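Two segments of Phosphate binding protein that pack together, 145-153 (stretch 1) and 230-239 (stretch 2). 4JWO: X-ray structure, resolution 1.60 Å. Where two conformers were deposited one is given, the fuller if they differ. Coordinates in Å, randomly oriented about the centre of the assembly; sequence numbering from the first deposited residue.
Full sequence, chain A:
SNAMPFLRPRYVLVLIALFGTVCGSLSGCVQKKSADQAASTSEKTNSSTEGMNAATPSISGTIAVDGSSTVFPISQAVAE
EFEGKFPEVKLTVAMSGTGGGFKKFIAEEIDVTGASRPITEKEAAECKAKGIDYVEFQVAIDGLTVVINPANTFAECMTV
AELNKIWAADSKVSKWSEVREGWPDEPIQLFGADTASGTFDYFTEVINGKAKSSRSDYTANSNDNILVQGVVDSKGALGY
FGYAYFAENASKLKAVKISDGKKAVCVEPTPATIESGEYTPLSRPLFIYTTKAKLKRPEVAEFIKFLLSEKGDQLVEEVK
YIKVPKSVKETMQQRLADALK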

# COMPACT_ATOMS: atom_id res chain seq x y z
N THR A 145 4.10 2.90 -8.98
CA THR A 145 5.05 3.29 -10.02
C THR A 145 5.09 4.80 -10.17
O THR A 145 4.05 5.47 -10.14
N VAL A 146 6.29 5.33 -10.33
CA VAL A 146 6.49 6.68 -10.81
C VAL A 146 6.67 6.59 -12.31
O VAL A 146 7.44 5.76 -12.81
N VAL A 147 5.93 7.41 -13.05
CA VAL A 147 5.97 7.34 -14.51
C VAL A 147 6.33 8.68 -15.13
O VAL A 147 6.04 9.74 -14.59
N ILE A 148 7.01 8.60 -16.27
CA ILE A 148 7.29 9.75 -17.10
C ILE A 148 6.79 9.47 -18.51
O ILE A 148 6.39 8.34 -18.84
N ASN A 149 6.78 10.49 -19.36
CA ASN A 149 6.37 10.30 -20.73
C ASN A 149 7.47 9.53 -21.44
O ASN A 149 8.64 9.72 -21.13
N PRO A 150 7.11 8.63 -22.37
CA PRO A 150 8.17 7.84 -23.01
C PRO A 150 9.21 8.69 -23.74
O PRO A 150 10.32 8.20 -23.95
N ALA A 151 8.86 9.92 -24.13
CA ALA A 151 9.80 10.79 -24.83
C ALA A 151 10.87 11.36 -23.89
O ALA A 151 11.85 11.95 -24.35
N ASN A 152 10.68 11.19 -22.59
CA ASN A 152 11.66 11.62 -21.58
C ASN A 152 12.77 10.57 -21.47
O ASN A 152 12.52 9.45 -21.02
N THR A 153 13.99 10.92 -21.88
CA THR A 153 15.09 9.97 -21.80
C THR A 153 16.14 10.37 -20.77
O THR A 153 17.19 9.71 -20.66
N GLY A 230 -2.93 11.91 -18.73
CA GLY A 230 -2.18 13.12 -18.46
C GLY A 230 -0.71 12.95 -18.76
O GLY A 230 -0.09 13.80 -19.41
N VAL A 231 -0.14 11.85 -18.28
CA VAL A 231 1.26 11.56 -18.55
C VAL A 231 1.51 11.32 -20.04
O VAL A 231 2.49 11.81 -20.59
N VAL A 232 0.62 10.58 -20.69
CA VAL A 232 0.71 10.38 -22.14
C VAL A 232 0.74 11.70 -22.93
O VAL A 232 1.48 11.84 -23.90
N ASP A 233 -0.03 12.68 -22.46
CA ASP A 233 -0.25 13.93 -23.20
C ASP A 233 0.80 15.02 -22.94
O ASP A 233 0.84 16.02 -23.66
N SER A 234 1.64 14.84 -21.93
CA SER A 234 2.63 15.86 -21.58
C SER A 234 4.04 15.30 -21.58
O SER A 234 4.38 14.43 -20.77
N LYS A 235 4.88 15.83 -22.47
CA LYS A 235 6.26 15.37 -22.61
C LYS A 235 7.03 15.52 -21.31
O LYS A 235 7.92 14.72 -21.01
N GLY A 236 6.70 16.56 -20.56
CA GLY A 236 7.40 16.85 -19.32
C GLY A 236 6.72 16.32 -18.08
O GLY A 236 7.02 16.76 -16.97
N ALA A 237 5.80 15.36 -18.24
CA ALA A 237 5.04 14.86 -17.10
C ALA A 237 5.82 13.98 -16.13
O ALA A 237 6.75 13.28 -16.50
N LEU A 238 5.42 14.03 -14.87
CA LEU A 238 5.88 13.08 -13.86
C LEU A 238 4.64 12.70 -13.06
O LEU A 238 3.98 13.58 -12.55
N GLY A 239 4.34 11.41 -12.96
CA GLY A 239 3.14 11.01 -12.23
C GLY A 239 3.40 9.84 -11.32
O GLY A 239 4.44 9.19 -11.42

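When a β-strand ends beside the end of a helix, the main-chain groups left without regular partners are often satisfied by a single amide side chain and a well-placed water. The pairing of 145-153 with 230-239 in this phosphate binding protein is a compact example, with 535 Å² buried between the two stretches. Its ordered part is a short antiparallel ladder, in which Val 147 N donates to Gly 239 O at 2.8 Å and Gly 239 N returns a bond to Val 147 O at 2.9 Å. Beyond Ile 148 the ladder gives way to turns, and side chains take over.

Asn 149 has the most surface covered of any residue in the contact. Its CA-to-CB bond points toward the other stretch, and chi1 in the t well with chi2 at -87° carries the amide to the last part of the helix. There Asn 149 ND2 donates to Val 231 O at 2.9 Å in an almost linear bond (172°), while Val 232 O lies 3.0 Å from the same Asn 149 ND2. The other end of the amide serves its own stretch: Asn 149 OD1 accepts from Ala 151 N at 2.9 Å, bracing the type I turn from Asn 149 to Asn 152 that is closed by Asn 152 N donating to Asn 149 O at 2.9 Å. One buried side chain therefore ties a turn to a helix.

Lys 235 covers this polar centre from the solvent side. Its CB leaves sideways, and the first two torsions, both m, fold the aliphatic chain back so that Lys 235 CD rests 3.5 Å from Ala 151 CB and 3.8 Å from Asn 149 OD1. The long side chain contributes here through its methylenes. Its own carbonyl faces inward to a water, which donates to Lys 235 O at 2.8 Å and to Ala 237 O at 2.7 Å and accepts from Asn 149 N at 3.1 Å and from Asn 152 ND2 at 3.0 Å. With Asn 149 N and Ala 237 O 4.0 Å apart, the water joins groups too far apart to bond directly.

Val 147 anchors the apolar side. With chi1 m, it projects from the same face of the sheet to which a CB on Gly 239 would point, and Val 147 CG2 meets Val 231 CG2 at 3.8 Å. Val 231, in the t rotamer, points toward the strand and also brings Val 231 CG1 to 3.7 Å from Ile 148 C. Glycine suits this spot: an ideal CB on Gly 239 would lie only 3.0 Å from Val 231 CG2. On the face that carries Ile 148 and Leu 238, Leu 238 (chi1 t, chi2 p) extends its tip so that Leu 238 CD1 touches Val 146 CG1 at 3.5 Å and Ile 148 CG2 at 3.8 Å. Apolar side chains thus pack about the hydrogen-bonded ladder, and beyond Ile 148 the amide of Asn 149 and the water add the polar fastening.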

# COMPACT_ATOMS: atom_id res chain seq x y z
CB THR A 145 4.69 2.71 -11.38
OG1 THR A 145 3.35 3.10 -11.72
CG2 THR A 145 4.78 1.19 -11.35
CB VAL A 146 7.74 7.30 -10.18
CG1 VAL A 146 8.03 8.66 -10.78
CG2 VAL A 146 7.54 7.40 -8.67
CB VAL A 147 4.61 6.87 -15.08
CG1 VAL A 147 4.33 5.43 -14.66
CG2 VAL A 147 3.47 7.79 -14.62
CB ILE A 148 8.79 10.11 -17.09
CG1 ILE A 148 9.64 8.89 -17.44
CG2 ILE A 148 9.18 10.64 -15.72
CD1 ILE A 148 11.16 9.15 -17.47
CB ASN A 149 6.18 11.67 -21.39
CG ASN A 149 5.63 11.57 -22.78
OD1 ASN A 149 6.37 11.42 -23.75
ND2 ASN A 149 4.30 11.66 -22.89
CB PRO A 150 7.39 6.96 -23.99
CG PRO A 150 6.07 6.77 -23.32
CD PRO A 150 5.77 8.14 -22.75
CB ALA A 151 9.08 11.92 -25.53
CB ASN A 152 10.94 11.77 -20.23
CG ASN A 152 11.83 12.33 -19.13
OD1 ASN A 152 13.04 12.11 -19.11
ND2 ASN A 152 11.21 13.04 -18.18
CB THR A 153 15.77 9.79 -23.16
OG1 THR A 153 16.19 11.06 -23.64
CG2 THR A 153 14.81 9.14 -24.16
CB VAL A 231 1.74 10.37 -17.70
CG1 VAL A 231 3.17 9.97 -18.09
CG2 VAL A 231 1.64 10.74 -16.22
CB VAL A 232 -0.46 9.50 -22.66
CG1 VAL A 232 -0.43 9.38 -24.18
CG2 VAL A 232 -0.41 8.12 -22.00
CB ASP A 233 -1.63 14.50 -22.87
CG ASP A 233 -2.75 13.77 -23.57
OD1 ASP A 233 -2.48 13.09 -24.59
OD2 ASP A 233 -3.90 13.89 -23.12
CB SER A 234 2.33 16.48 -20.22
OG SER A 234 3.36 17.38 -19.86
CB LYS A 235 6.97 16.17 -23.69
CG LYS A 235 6.41 15.98 -25.09
CD LYS A 235 6.79 14.62 -25.66
CE LYS A 235 6.56 14.55 -27.17
NZ LYS A 235 5.18 14.10 -27.51
CB ALA A 237 3.81 14.10 -17.59
CB LEU A 238 6.90 13.73 -12.94
CG LEU A 238 7.41 12.89 -11.76
CD1 LEU A 238 8.39 11.86 -12.25
CD2 LEU A 238 8.05 13.75 -10.68
O HOH W 1 8.25 13.10 -18.75